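Long-range contacts in outer membrane protein YopM (Yersinia pestis, PDB 1JL5), which probably acts as a leucine-rich repeat effector that alters host cell physiology and promotes bacterial survival in host tissues: residues N307-L312 with S325-I330; A344-L349 with V364-L369; N267-L272 with N287-L292; C313-S318 with E331-P336. One frame throughout, in Å; residues are numbered along the deposited sequence.

Contact 1. Residues N307-L312 with S325-I330. With CA (calcium ion), chain C; CA (calcium ion), chain B.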
loop_
_atom_site.group_PDB
_atom_site.type_symbol
_atom_site.label_atom_id
_atom_site.label_comp_id
_atom_site.label_asym_id
_atom_site.label_seq_id
_atom_site.Cartn_x
_atom_site.Cartn_y
_atom_site.Cartn_z
ATOM N N ASN A 307 -5.956 -0.540 -18.871
ATOM C CA ASN A 307 -6.170 -0.144 -20.239
ATOM C C ASN A 307 -7.667 -0.050 -20.226
ATOM O O ASN A 307 -8.254 0.211 -19.185
ATOM C CB ASN A 307 -5.683 -1.225 -21.197
ATOM C CG ASN A 307 -4.239 -1.030 -21.571
ATOM O OD1 ASN A 307 -3.913 -0.122 -22.326
ATOM N ND2 ASN A 307 -3.356 -1.860 -21.021
ATOM N N GLU A 308 -8.299 -0.252 -21.361
ATOM C CA GLU A 308 -9.742 -0.211 -21.384
ATOM C C GLU A 308 -10.119 -1.508 -22.067
ATOM O O GLU A 308 -11.059 -1.573 -22.848
ATOM C CB GLU A 308 -10.228 1.001 -22.175
ATOM C CG GLU A 308 -11.684 1.302 -21.929
ATOM C CD GLU A 308 -11.940 1.815 -20.528
ATOM O OE1 GLU A 308 -11.088 1.610 -19.633
ATOM O OE2 GLU A 308 -13.004 2.425 -20.322
ATOM N N ILE A 309 -9.348 -2.545 -21.760
ATOM C CA ILE A 309 -9.553 -3.852 -22.354
ATOM C C ILE A 309 -10.929 -4.388 -22.035
ATOM O O ILE A 309 -11.252 -4.664 -20.881
ATOM C CB ILE A 309 -8.527 -4.877 -21.855
ATOM C CG1 ILE A 309 -7.101 -4.375 -22.126
ATOM C CG2 ILE A 309 -8.771 -6.214 -22.536
ATOM C CD1 ILE A 309 -6.846 -4.057 -23.551
ATOM N N ARG A 310 -11.739 -4.537 -23.067
ATOM C CA ARG A 310 -13.078 -5.060 -22.894
ATOM C C ARG A 310 -13.051 -6.542 -23.163
ATOM O O ARG A 310 -13.934 -7.277 -22.738
ATOM C CB ARG A 310 -14.034 -4.429 -23.883
ATOM C CG ARG A 310 -14.225 -2.956 -23.737
ATOM C CD ARG A 310 -15.631 -2.693 -24.156
ATOM N NE ARG A 310 -15.802 -1.421 -24.822
ATOM C CZ ARG A 310 -16.962 -1.031 -25.319
ATOM N NH1 ARG A 310 -18.013 -1.831 -25.207
ATOM N NH2 ARG A 310 -17.074 0.145 -25.912
ATOM N N SER A 311 -12.043 -6.972 -23.905
ATOM C CA SER A 311 -11.926 -8.374 -24.227
ATOM C C SER A 311 -10.488 -8.706 -24.524
ATOM O O SER A 311 -9.728 -7.885 -25.035
ATOM C CB SER A 311 -12.788 -8.718 -25.442
ATOM O OG SER A 311 -12.285 -8.070 -26.594
ATOM N N LEU A 312 -10.122 -9.927 -24.179
ATOM C CA LEU A 312 -8.787 -10.412 -24.414
ATOM C C LEU A 312 -8.897 -11.484 -25.467
ATOM O O LEU A 312 -9.811 -12.310 -25.431
ATOM C CB LEU A 312 -8.206 -11.040 -23.151
ATOM C CG LEU A 312 -7.714 -10.133 -22.037
ATOM C CD1 LEU A 312 -7.157 -10.996 -20.913
ATOM C CD2 LEU A 312 -6.639 -9.202 -22.584
ATOM N N SER A 325 -5.397 -6.476 -14.885
ATOM C CA SER A 325 -6.021 -5.791 -13.780
ATOM C C SER A 325 -6.497 -4.434 -14.245
ATOM O O SER A 325 -5.894 -3.803 -15.115
ATOM C CB SER A 325 -5.019 -5.593 -12.646
ATOM O OG SER A 325 -5.641 -4.921 -11.568
ATOM N N ASN A 326 -7.588 -3.988 -13.654
ATOM C CA ASN A 326 -8.120 -2.686 -13.965
ATOM C C ASN A 326 -8.381 -2.468 -15.436
ATOM O O ASN A 326 -7.785 -1.607 -16.077
ATOM C CB ASN A 326 -7.183 -1.598 -13.446
ATOM C CG ASN A 326 -7.803 -0.229 -13.546
ATOM O OD1 ASN A 326 -9.016 -0.091 -13.433
ATOM N ND2 ASN A 326 -6.979 0.789 -13.751
ATOM N N ASN A 327 -9.275 -3.275 -15.972
ATOM C CA ASN A 327 -9.662 -3.132 -17.351
ATOM C C ASN A 327 -11.159 -3.184 -17.345
ATOM O O ASN A 327 -11.773 -2.912 -16.320
ATOM C CB ASN A 327 -9.045 -4.226 -18.205
ATOM C CG ASN A 327 -7.670 -3.838 -18.696
ATOM O OD1 ASN A 327 -7.530 -2.888 -19.465
ATOM N ND2 ASN A 327 -6.650 -4.548 -18.239
ATOM N N LYS A 328 -11.761 -3.509 -18.473
ATOM C CA LYS A 328 -13.206 -3.549 -18.522
ATOM C C LYS A 328 -13.648 -4.905 -19.001
ATOM O O LYS A 328 -14.619 -5.043 -19.736
ATOM C CB LYS A 328 -13.719 -2.441 -19.435
ATOM C CG LYS A 328 -13.286 -1.059 -18.962
ATOM C CD LYS A 328 -13.892 -0.743 -17.606
ATOM C CE LYS A 328 -13.260 0.493 -16.982
ATOM N NZ LYS A 328 -13.358 1.696 -17.857
ATOM N N LEU A 329 -12.914 -5.907 -18.547
ATOM C CA LEU A 329 -13.190 -7.281 -18.898
ATOM C C LEU A 329 -14.370 -7.801 -18.108
ATOM O O LEU A 329 -14.404 -7.706 -16.883
ATOM C CB LEU A 329 -11.972 -8.150 -18.601
ATOM C CG LEU A 329 -10.774 -7.862 -19.499
ATOM C CD1 LEU A 329 -9.521 -8.495 -18.918
ATOM C CD2 LEU A 329 -11.067 -8.387 -20.891
ATOM N N ILE A 330 -15.353 -8.331 -18.814
ATOM C CA ILE A 330 -16.492 -8.910 -18.135
ATOM C C ILE A 330 -16.239 -10.411 -18.198
ATOM O O ILE A 330 -16.921 -11.208 -17.562
ATOM C CB ILE A 330 -17.812 -8.546 -18.836
ATOM C CG1 ILE A 330 -17.768 -8.991 -20.294
ATOM C CG2 ILE A 330 -18.058 -7.054 -18.737
ATOM C CD1 ILE A 330 -18.637 -10.177 -20.590
HETATM CA CA CA C . -9.336 1.940 -18.195
HETATM CA CA CA B . -11.106 0.634 -13.064
HETATM O O HOH W 1 -14.609 -9.386 -21.438
HETATM O O HOH W 2 -16.443 -5.551 -21.793
HETATM O O HOH W 3 -9.830 0.125 -16.768
HETATM O O HOH W 4 -11.711 -1.236 -14.302
HETATM O O HOH W 5 -9.981 2.295 -12.142
HETATM O O HOH W 6 -11.391 -0.235 -11.039
HETATM O O HOH W 7 -7.852 2.595 -16.556
#
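E308 and R310 lie next to N327 and L329 in neighbouring turns, with CA of R310 4.6 Å from CA of L329. One direct backbone bond joins the turns, K328 N to I309 O at 2.7 Å; farther on, one water links R310 O to I330 N and another bridges R310 O and K328 O. N327 OD1 accepts from N307 N and I309 N, both at 2.9 Å, from opposite faces of its amide plane, while its ND2 is held by A304 and V324. K328, bent at chi2 and chi4, brings NZ to 2.6 Å from E308 OE2 in a salt bridge. E308 OE1 and N307 O bind one calcium ion, both at 2.3 Å, and N326 OD1 binds another; D266 of the second subunit contributes to both sites. L329 CD2 packs 3.6 Å from I309 CG2. The turns follow one another along the solenoid, with I309 and L312 resting on L292 of strand 291-292.

Contact 2. Residues A344-L349 with V364-L369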
loop_
_atom_site.group_PDB
_atom_site.type_symbol
_atom_site.label_atom_id
_atom_site.label_comp_id
_atom_site.label_asym_id
_atom_site.label_seq_id
_atom_site.Cartn_x
_atom_site.Cartn_y
_atom_site.Cartn_z
ATOM N N ALA A 344 -6.365 -10.192 -12.554
ATOM C CA ALA A 344 -7.473 -9.697 -13.349
ATOM C C ALA A 344 -8.395 -8.908 -12.434
ATOM O O ALA A 344 -9.593 -8.766 -12.683
ATOM C CB ALA A 344 -8.216 -10.856 -13.984
ATOM N N SER A 345 -7.811 -8.403 -11.360
ATOM C CA SER A 345 -8.544 -7.605 -10.400
ATOM C C SER A 345 -9.021 -6.325 -11.071
ATOM O O SER A 345 -8.509 -5.931 -12.120
ATOM C CB SER A 345 -7.625 -7.254 -9.241
ATOM O OG SER A 345 -6.452 -6.664 -9.758
ATOM N N PHE A 346 -10.007 -5.681 -10.461
ATOM C CA PHE A 346 -10.543 -4.434 -10.984
ATOM C C PHE A 346 -11.011 -4.566 -12.417
ATOM O O PHE A 346 -10.595 -3.830 -13.312
ATOM C CB PHE A 346 -9.494 -3.342 -10.868
ATOM C CG PHE A 346 -9.117 -3.041 -9.462
ATOM C CD1 PHE A 346 -10.015 -2.391 -8.618
ATOM C CD2 PHE A 346 -7.871 -3.413 -8.967
ATOM C CE1 PHE A 346 -9.674 -2.115 -7.300
ATOM C CE2 PHE A 346 -7.523 -3.142 -7.652
ATOM C CZ PHE A 346 -8.427 -2.490 -6.817
ATOM N N ASN A 347 -11.876 -5.538 -12.626
ATOM C CA ASN A 347 -12.453 -5.763 -13.927
ATOM C C ASN A 347 -13.905 -6.021 -13.663
ATOM O O ASN A 347 -14.360 -5.867 -12.537
ATOM C CB ASN A 347 -11.795 -6.952 -14.609
ATOM C CG ASN A 347 -10.569 -6.548 -15.373
ATOM O OD1 ASN A 347 -10.669 -5.897 -16.409
ATOM N ND2 ASN A 347 -9.404 -6.905 -14.859
ATOM N N HIS A 348 -14.634 -6.406 -14.694
ATOM C CA HIS A 348 -16.044 -6.665 -14.536
ATOM C C HIS A 348 -16.314 -8.145 -14.723
ATOM O O HIS A 348 -17.269 -8.535 -15.387
ATOM C CB HIS A 348 -16.834 -5.871 -15.558
ATOM C CG HIS A 348 -18.175 -5.456 -15.060
ATOM N ND1 HIS A 348 -18.363 -4.306 -14.327
ATOM C CD2 HIS A 348 -19.378 -6.069 -15.120
ATOM C CE1 HIS A 348 -19.626 -4.230 -13.955
ATOM N NE2 HIS A 348 -20.264 -5.287 -14.424
ATOM N N LEU A 349 -15.459 -8.966 -14.134
ATOM C CA LEU A 349 -15.605 -10.405 -14.250
ATOM C C LEU A 349 -16.703 -10.942 -13.352
ATOM O O LEU A 349 -16.722 -10.676 -12.154
ATOM C CB LEU A 349 -14.291 -11.095 -13.896
ATOM C CG LEU A 349 -13.088 -10.644 -14.715
ATOM C CD1 LEU A 349 -11.870 -11.428 -14.268
ATOM C CD2 LEU A 349 -13.365 -10.837 -16.206
ATOM N N VAL A 364 -7.861 -11.542 -8.360
ATOM C CA VAL A 364 -9.039 -11.181 -9.129
ATOM C C VAL A 364 -9.930 -10.336 -8.239
ATOM O O VAL A 364 -11.151 -10.285 -8.388
ATOM C CB VAL A 364 -9.773 -12.436 -9.612
ATOM C CG1 VAL A 364 -11.027 -12.052 -10.376
ATOM C CG2 VAL A 364 -8.850 -13.230 -10.523
ATOM N N GLU A 365 -9.271 -9.668 -7.307
ATOM C CA GLU A 365 -9.901 -8.770 -6.357
ATOM C C GLU A 365 -10.726 -7.729 -7.110
ATOM O O GLU A 365 -10.351 -7.287 -8.193
ATOM C CB GLU A 365 -8.801 -8.069 -5.555
ATOM C CG GLU A 365 -7.401 -8.410 -6.096
ATOM C CD GLU A 365 -6.293 -7.582 -5.488
ATOM O OE1 GLU A 365 -6.220 -7.498 -4.240
ATOM O OE2 GLU A 365 -5.486 -7.024 -6.261
ATOM N N TYR A 366 -11.863 -7.356 -6.539
ATOM C CA TYR A 366 -12.708 -6.335 -7.135
ATOM C C TYR A 366 -13.186 -6.649 -8.534
ATOM O O TYR A 366 -12.827 -5.992 -9.513
ATOM C CB TYR A 366 -11.969 -5.003 -7.105
ATOM C CG TYR A 366 -11.515 -4.671 -5.706
ATOM C CD1 TYR A 366 -12.440 -4.339 -4.718
ATOM C CD2 TYR A 366 -10.172 -4.735 -5.355
ATOM C CE1 TYR A 366 -12.039 -4.079 -3.416
ATOM C CE2 TYR A 366 -9.757 -4.476 -4.052
ATOM C CZ TYR A 366 -10.699 -4.148 -3.088
ATOM O OH TYR A 366 -10.301 -3.876 -1.799
ATOM N N ASN A 367 -14.001 -7.684 -8.602
ATOM C CA ASN A 367 -14.626 -8.131 -9.824
ATOM C C ASN A 367 -15.985 -8.553 -9.310
ATOM O O ASN A 367 -16.088 -9.100 -8.210
ATOM C CB ASN A 367 -13.882 -9.328 -10.412
ATOM C CG ASN A 367 -12.814 -8.918 -11.397
ATOM O OD1 ASN A 367 -13.117 -8.484 -12.505
ATOM N ND2 ASN A 367 -11.558 -9.047 -11.000
ATOM N N PRO A 368 -17.050 -8.264 -10.066
ATOM C CA PRO A 368 -18.388 -8.655 -9.621
ATOM C C PRO A 368 -18.535 -10.159 -9.799
ATOM O O PRO A 368 -19.438 -10.631 -10.476
ATOM C CB PRO A 368 -19.295 -7.867 -10.550
ATOM C CG PRO A 368 -18.513 -7.845 -11.818
ATOM C CD PRO A 368 -17.118 -7.515 -11.332
ATOM N N LEU A 369 -17.608 -10.896 -9.202
ATOM C CA LEU A 369 -17.602 -12.347 -9.273
ATOM C C LEU A 369 -18.845 -12.918 -8.610
ATOM O O LEU A 369 -19.103 -12.662 -7.436
ATOM C CB LEU A 369 -16.350 -12.887 -8.574
ATOM C CG LEU A 369 -15.160 -13.348 -9.422
ATOM C CD1 LEU A 369 -14.951 -12.448 -10.618
ATOM C CD2 LEU A 369 -13.927 -13.388 -8.541
HETATM O O HOH W 8 -4.288 -5.953 -8.383
HETATM O O HOH W 9 -14.795 -4.158 -10.496
#
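N367 reaches from one turn into the one before it and uses both ends of its amide. Its ND2 donates almost straight to A344 O (2.6 Å, 165°) and also to V364 O of its own turn at 2.9 Å, both acceptors lying close to the amide plane. A344 O is gripped from opposite faces, since N347 ND2 donates to it at 2.9 Å as well. N367 OD1 accepts from L349 N, although its exact place is less sure. N347 repeats the pattern one turn back: ND2 also serves V324 O, and OD1 accepts from L329 N. N347 N donates to Y366 O at 3.3 Å, and a water lies within bonding distance of both N347 O and Y366 O. A second water joins S345 OG to E365 OE2; these groups also pair with S325 and R383, respectively. Among the apolar contacts, P368 CG sits over one face of the H348 ring, 4.0 Å from its centroid, while H348 NE2 bonds S206 of the second subunit. The F346 and Y366 rings run nearly parallel (17°) but are slid apart, with little overlap. Stacked asparagines that bond backbone groups of successive turns form the asparagine ladder characteristic of leucine-rich repeat solenoids.

Contact 3. Residues N267-L272 with N287-L292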
loop_
_atom_site.group_PDB
_atom_site.type_symbol
_atom_site.label_atom_id
_atom_site.label_comp_id
_atom_site.label_asym_id
_atom_site.label_seq_id
_atom_site.Cartn_x
_atom_site.Cartn_y
_atom_site.Cartn_z
ATOM N N ASN A 267 1.396 4.737 -21.958
ATOM C CA ASN A 267 1.643 5.477 -23.167
ATOM C C ASN A 267 0.259 5.661 -23.712
ATOM O O ASN A 267 -0.714 5.436 -23.004
ATOM C CB ASN A 267 2.551 4.704 -24.111
ATOM C CG ASN A 267 4.009 4.929 -23.793
ATOM O OD1 ASN A 267 4.521 6.035 -23.969
ATOM N ND2 ASN A 267 4.683 3.894 -23.294
ATOM N N TYR A 268 0.146 6.054 -24.961
ATOM C CA TYR A 268 -1.171 6.292 -25.493
ATOM C C TYR A 268 -1.456 5.308 -26.593
ATOM O O TYR A 268 -2.013 5.665 -27.624
ATOM C CB TYR A 268 -1.238 7.713 -26.027
ATOM C CG TYR A 268 -2.617 8.295 -25.971
ATOM C CD1 TYR A 268 -3.236 8.536 -24.747
ATOM C CD2 TYR A 268 -3.297 8.630 -27.137
ATOM C CE1 TYR A 268 -4.498 9.108 -24.686
ATOM C CE2 TYR A 268 -4.557 9.198 -27.088
ATOM C CZ TYR A 268 -5.149 9.434 -25.863
ATOM O OH TYR A 268 -6.389 9.997 -25.815
ATOM N N LEU A 269 -1.074 4.061 -26.362
ATOM C CA LEU A 269 -1.259 3.032 -27.359
ATOM C C LEU A 269 -2.648 2.445 -27.375
ATOM O O LEU A 269 -3.192 2.052 -26.350
ATOM C CB LEU A 269 -0.244 1.920 -27.148
ATOM C CG LEU A 269 1.208 2.378 -27.209
ATOM C CD1 LEU A 269 2.105 1.200 -26.889
ATOM C CD2 LEU A 269 1.516 2.943 -28.591
ATOM N N THR A 270 -3.216 2.388 -28.564
ATOM C CA THR A 270 -4.535 1.822 -28.753
ATOM C C THR A 270 -4.306 0.526 -29.511
ATOM O O THR A 270 -5.129 -0.385 -29.507
ATOM C CB THR A 270 -5.405 2.742 -29.609
ATOM O OG1 THR A 270 -6.732 2.213 -29.672
ATOM C CG2 THR A 270 -4.846 2.833 -31.018
ATOM N N ASP A 271 -3.158 0.458 -30.161
ATOM C CA ASP A 271 -2.811 -0.702 -30.947
ATOM C C ASP A 271 -1.336 -0.970 -30.829
ATOM O O ASP A 271 -0.562 -0.127 -30.390
ATOM C CB ASP A 271 -3.151 -0.472 -32.424
ATOM C CG ASP A 271 -4.631 -0.269 -32.659
ATOM O OD1 ASP A 271 -5.417 -1.194 -32.350
ATOM O OD2 ASP A 271 -5.009 0.815 -33.156
ATOM N N LEU A 272 -0.959 -2.162 -31.247
ATOM C CA LEU A 272 0.417 -2.574 -31.238
ATOM C C LEU A 272 0.711 -3.047 -32.635
ATOM O O LEU A 272 -0.170 -3.568 -33.317
ATOM C CB LEU A 272 0.611 -3.734 -30.276
ATOM C CG LEU A 272 0.499 -3.386 -28.799
ATOM C CD1 LEU A 272 0.447 -4.669 -27.980
ATOM C CD2 LEU A 272 1.683 -2.513 -28.412
ATOM N N ASN A 287 -2.297 1.949 -21.133
ATOM C CA ASN A 287 -2.307 2.515 -22.448
ATOM C C ASN A 287 -3.773 2.670 -22.698
ATOM O O ASN A 287 -4.548 2.741 -21.747
ATOM C CB ASN A 287 -1.615 1.595 -23.434
ATOM C CG ASN A 287 -0.141 1.863 -23.484
ATOM O OD1 ASN A 287 0.296 2.795 -24.145
ATOM N ND2 ASN A 287 0.636 1.079 -22.748
ATOM N N ILE A 288 -4.189 2.721 -23.946
ATOM C CA ILE A 288 -5.601 2.902 -24.169
ATOM C C ILE A 288 -6.154 1.818 -25.047
ATOM O O ILE A 288 -6.936 2.058 -25.958
ATOM C CB ILE A 288 -5.874 4.300 -24.739
ATOM C CG1 ILE A 288 -5.157 4.495 -26.073
ATOM C CG2 ILE A 288 -5.353 5.337 -23.757
ATOM C CD1 ILE A 288 -5.483 5.833 -26.730
ATOM N N PHE A 289 -5.725 0.601 -24.752
ATOM C CA PHE A 289 -6.187 -0.558 -25.482
ATOM C C PHE A 289 -7.605 -0.844 -25.047
ATOM O O PHE A 289 -7.898 -0.886 -23.853
ATOM C CB PHE A 289 -5.305 -1.758 -25.164
ATOM C CG PHE A 289 -3.953 -1.671 -25.772
ATOM C CD1 PHE A 289 -3.759 -2.009 -27.105
ATOM C CD2 PHE A 289 -2.872 -1.214 -25.029
ATOM C CE1 PHE A 289 -2.506 -1.887 -27.689
ATOM C CE2 PHE A 289 -1.621 -1.089 -25.605
ATOM C CZ PHE A 289 -1.437 -1.427 -26.939
ATOM N N SER A 290 -8.491 -1.012 -26.014
ATOM C CA SER A 290 -9.877 -1.329 -25.709
ATOM C C SER A 290 -9.945 -2.848 -25.745
ATOM O O SER A 290 -10.948 -3.463 -25.394
ATOM C CB SER A 290 -10.805 -0.712 -26.751
ATOM O OG SER A 290 -10.374 -1.048 -28.052
ATOM N N GLY A 291 -8.839 -3.443 -26.163
ATOM C CA GLY A 291 -8.749 -4.883 -26.221
ATOM C C GLY A 291 -7.392 -5.286 -26.754
ATOM O O GLY A 291 -6.584 -4.446 -27.134
ATOM N N LEU A 292 -7.136 -6.583 -26.752
ATOM C CA LEU A 292 -5.900 -7.118 -27.278
ATOM C C LEU A 292 -6.377 -8.172 -28.253
ATOM O O LEU A 292 -6.901 -9.209 -27.858
ATOM C CB LEU A 292 -5.052 -7.731 -26.163
ATOM C CG LEU A 292 -4.505 -6.685 -25.189
ATOM C CD1 LEU A 292 -3.708 -7.369 -24.089
ATOM C CD2 LEU A 292 -3.631 -5.687 -25.953
HETATM O O HOH W 10 -7.305 -0.927 -28.488
HETATM O O HOH W 11 -9.963 1.970 -29.147
#
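Y268 and I288 make a CH-pi contact, in which I288 CD1 stands over the centre of the tyrosine ring, 3.5 Å from its centroid and 12° off the ring normal. An extended chi2 of 176° carries CD1 out to that face. F289 makes further apolar contacts: its CZ lies 3.6 Å from L269 CB, and the side chain of L272 crosses that of F289 at about a right angle. L269 O lies over one face of the phenylalanine ring, offset toward the rim, while L272 N sits at its edge, in plane.

Direct hydrogen bonds also join the turns. I288 N donates to L269 O at 2.7 Å, and L269 N donates to N287 OD1, whose position is less certain. The other end of the N287 amide, ND2, bonds V264 O and V284 O, so the side chain ties backbone groups of two turns together. A CA-H...O contact from N287 CA to N267 O, 3.4 Å long, runs beside them.

Water mediates the rest: one molecule donates to T270 O at 2.5 Å and accepts from S290 N, and another lies between T270 OG1 and S290 OG. Y268 OH bonds I288 O of the second subunit, which places this edge at a subunit interface. The paired turns follow strands 261-263 and 281-283, and F289 packs onward against V284 and I309; the short strand 291-292 at the end of 287-292 runs parallel to 311-312.

Contact 4. Residues C313-S318 with E331-P336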
loop_
_atom_site.group_PDB
_atom_site.type_symbol
_atom_site.label_atom_id
_atom_site.label_comp_id
_atom_site.label_asym_id
_atom_site.label_seq_id
_atom_site.Cartn_x
_atom_site.Cartn_y
_atom_site.Cartn_z
ATOM N N CYS A 313 -7.972 -11.462 -26.411
ATOM C CA CYS A 313 -7.942 -12.476 -27.442
ATOM C C CYS A 313 -7.523 -13.720 -26.677
ATOM O O CYS A 313 -7.227 -13.648 -25.483
ATOM C CB CYS A 313 -6.870 -12.130 -28.459
ATOM S SG CYS A 313 -5.297 -11.805 -27.644
ATOM N N ASP A 314 -7.495 -14.859 -27.352
ATOM C CA ASP A 314 -7.081 -16.077 -26.690
ATOM C C ASP A 314 -5.677 -15.844 -26.183
ATOM O O ASP A 314 -4.893 -15.121 -26.794
ATOM C CB ASP A 314 -7.102 -17.259 -27.656
ATOM C CG ASP A 314 -8.497 -17.604 -28.110
ATOM O OD1 ASP A 314 -9.410 -17.628 -27.254
ATOM O OD2 ASP A 314 -8.680 -17.855 -29.317
ATOM N N LEU A 315 -5.362 -16.453 -25.053
ATOM C CA LEU A 315 -4.050 -16.294 -24.470
ATOM C C LEU A 315 -3.127 -17.392 -24.964
ATOM O O LEU A 315 -3.527 -18.547 -25.081
ATOM C CB LEU A 315 -4.165 -16.343 -22.952
ATOM C CG LEU A 315 -5.191 -15.337 -22.426
ATOM C CD1 LEU A 315 -5.476 -15.602 -20.960
ATOM C CD2 LEU A 315 -4.668 -13.923 -22.653
ATOM N N PRO A 316 -1.878 -17.038 -25.278
ATOM C CA PRO A 316 -0.939 -18.051 -25.751
ATOM C C PRO A 316 -0.725 -19.054 -24.623
ATOM O O PRO A 316 -0.619 -18.673 -23.459
ATOM C CB PRO A 316 0.315 -17.235 -26.072
ATOM C CG PRO A 316 0.221 -16.082 -25.122
ATOM C CD PRO A 316 -1.238 -15.716 -25.187
ATOM N N PRO A 317 -0.686 -20.354 -24.949
ATOM C CA PRO A 317 -0.486 -21.372 -23.915
ATOM C C PRO A 317 0.808 -21.177 -23.134
ATOM O O PRO A 317 0.999 -21.760 -22.078
ATOM C CB PRO A 317 -0.515 -22.681 -24.711
ATOM C CG PRO A 317 -0.042 -22.266 -26.067
ATOM C CD PRO A 317 -0.779 -20.973 -26.281
ATOM N N SER A 318 1.689 -20.337 -23.657
ATOM C CA SER A 318 2.963 -20.059 -23.007
ATOM C C SER A 318 2.803 -19.062 -21.863
ATOM O O SER A 318 3.670 -18.947 -20.993
ATOM C CB SER A 318 3.919 -19.463 -24.023
ATOM O OG SER A 318 3.310 -18.339 -24.634
ATOM N N GLU A 331 -15.215 -10.781 -18.951
ATOM C CA GLU A 331 -14.866 -12.174 -19.096
ATOM C C GLU A 331 -13.421 -12.341 -19.528
ATOM O O GLU A 331 -12.908 -11.575 -20.341
ATOM C CB GLU A 331 -15.797 -12.830 -20.114
ATOM C CG GLU A 331 -15.692 -14.331 -20.190
ATOM C CD GLU A 331 -16.813 -14.919 -21.028
ATOM O OE1 GLU A 331 -16.868 -14.614 -22.237
ATOM O OE2 GLU A 331 -17.635 -15.684 -20.476
ATOM N N LEU A 332 -12.759 -13.336 -18.954
ATOM C CA LEU A 332 -11.388 -13.626 -19.315
ATOM C C LEU A 332 -11.440 -14.794 -20.271
ATOM O O LEU A 332 -12.333 -15.631 -20.190
ATOM C CB LEU A 332 -10.575 -14.027 -18.090
ATOM C CG LEU A 332 -10.284 -12.933 -17.069
ATOM C CD1 LEU A 332 -9.566 -13.538 -15.881
ATOM C CD2 LEU A 332 -9.443 -11.842 -17.715
ATOM N N PRO A 333 -10.499 -14.855 -21.216
ATOM C CA PRO A 333 -10.535 -15.988 -22.135
ATOM C C PRO A 333 -10.055 -17.210 -21.362
ATOM O O PRO A 333 -9.648 -17.093 -20.201
ATOM C CB PRO A 333 -9.553 -15.577 -23.227
ATOM C CG PRO A 333 -8.553 -14.768 -22.472
ATOM C CD PRO A 333 -9.417 -13.924 -21.566
ATOM N N ALA A 334 -10.118 -18.378 -21.990
ATOM C CA ALA A 334 -9.660 -19.592 -21.340
ATOM C C ALA A 334 -8.251 -19.292 -20.861
ATOM O O ALA A 334 -7.456 -18.686 -21.576
ATOM C CB ALA A 334 -9.652 -20.751 -22.327
ATOM N N LEU A 335 -7.943 -19.695 -19.641
ATOM C CA LEU A 335 -6.625 -19.441 -19.109
ATOM C C LEU A 335 -5.655 -20.516 -19.559
ATOM O O LEU A 335 -5.930 -21.706 -19.436
ATOM C CB LEU A 335 -6.681 -19.395 -17.588
ATOM C CG LEU A 335 -7.604 -18.315 -17.034
ATOM C CD1 LEU A 335 -7.625 -18.399 -15.520
ATOM C CD2 LEU A 335 -7.129 -16.944 -17.507
ATOM N N PRO A 336 -4.506 -20.107 -20.107
ATOM C CA PRO A 336 -3.538 -21.106 -20.550
ATOM C C PRO A 336 -3.115 -21.963 -19.362
ATOM O O PRO A 336 -2.888 -21.449 -18.268
ATOM C CB PRO A 336 -2.397 -20.255 -21.108
ATOM C CG PRO A 336 -2.513 -18.969 -20.347
ATOM C CD PRO A 336 -3.996 -18.743 -20.313
HETATM O O HOH W 12 -11.106 -18.554 -24.458
HETATM O O HOH W 13 -7.174 -18.058 -24.019
#
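P333 is where the segment 331-336 first meets 313-318. Its CB is directed toward 313-318, and its CG lies 3.4 Å from L315 CG, a separation tighter than usual for two carbons; the two side chains cross at about a right angle. The same CG also lies 3.5 Å from C313 O. At A334 the link passes through water: one molecule accepts from A334 N at 2.7 Å and donates weakly to D314 OD1, while a second donates to A334 O and accepts from L315 N at 2.6 Å. L335 starts out away from the neighbouring turn, yet its CD2 comes within 4.1 Å of L315 CD1; its side chain also packs on L342 of strand 341-343 and on L355. P336 then closes the contact. Its CD touches L315 CD1 at 3.5 Å, and its CB lies 3.3 Å from P316 O and close to P317 CA. L315 CG, anti to the carbonyl carbon (chi1 -53°), lies against P333, while its CB and CD1 meet P336 CD. The touching parts, 313-317 and 333-336, run nearly parallel, 15° apart. Leucine-proline packing and waters bridging polar groups, among them L315 N and A334 O, therefore hold these segments together in place of direct backbone bonding.

All four contacts join successive turns of the leucine-rich repeat solenoid toward its C-terminal end. Contact 3 comes first along the chain; contacts 1 and 4 alternate their segments, because both join the turn of 307-318 to that of 325-336, and contact 2 follows. The centres of contacts 3 and 1 are 11 Å apart, those of 1 and 2 10 Å, and those of 2 and 3 20 Å, in keeping with steps along the stack. Strands 291-292 and 311-312 pair in a small parallel sheet shared by contacts 3 and 1. Contact 4, its centre about 13 Å from that of contact 1, lies farther round the same turns. Contacts 1 and 3, and H348 of contact 2, meet the second subunit, and P317 of contact 4 packs on G53 of the third, so this end lies at subunit interfaces.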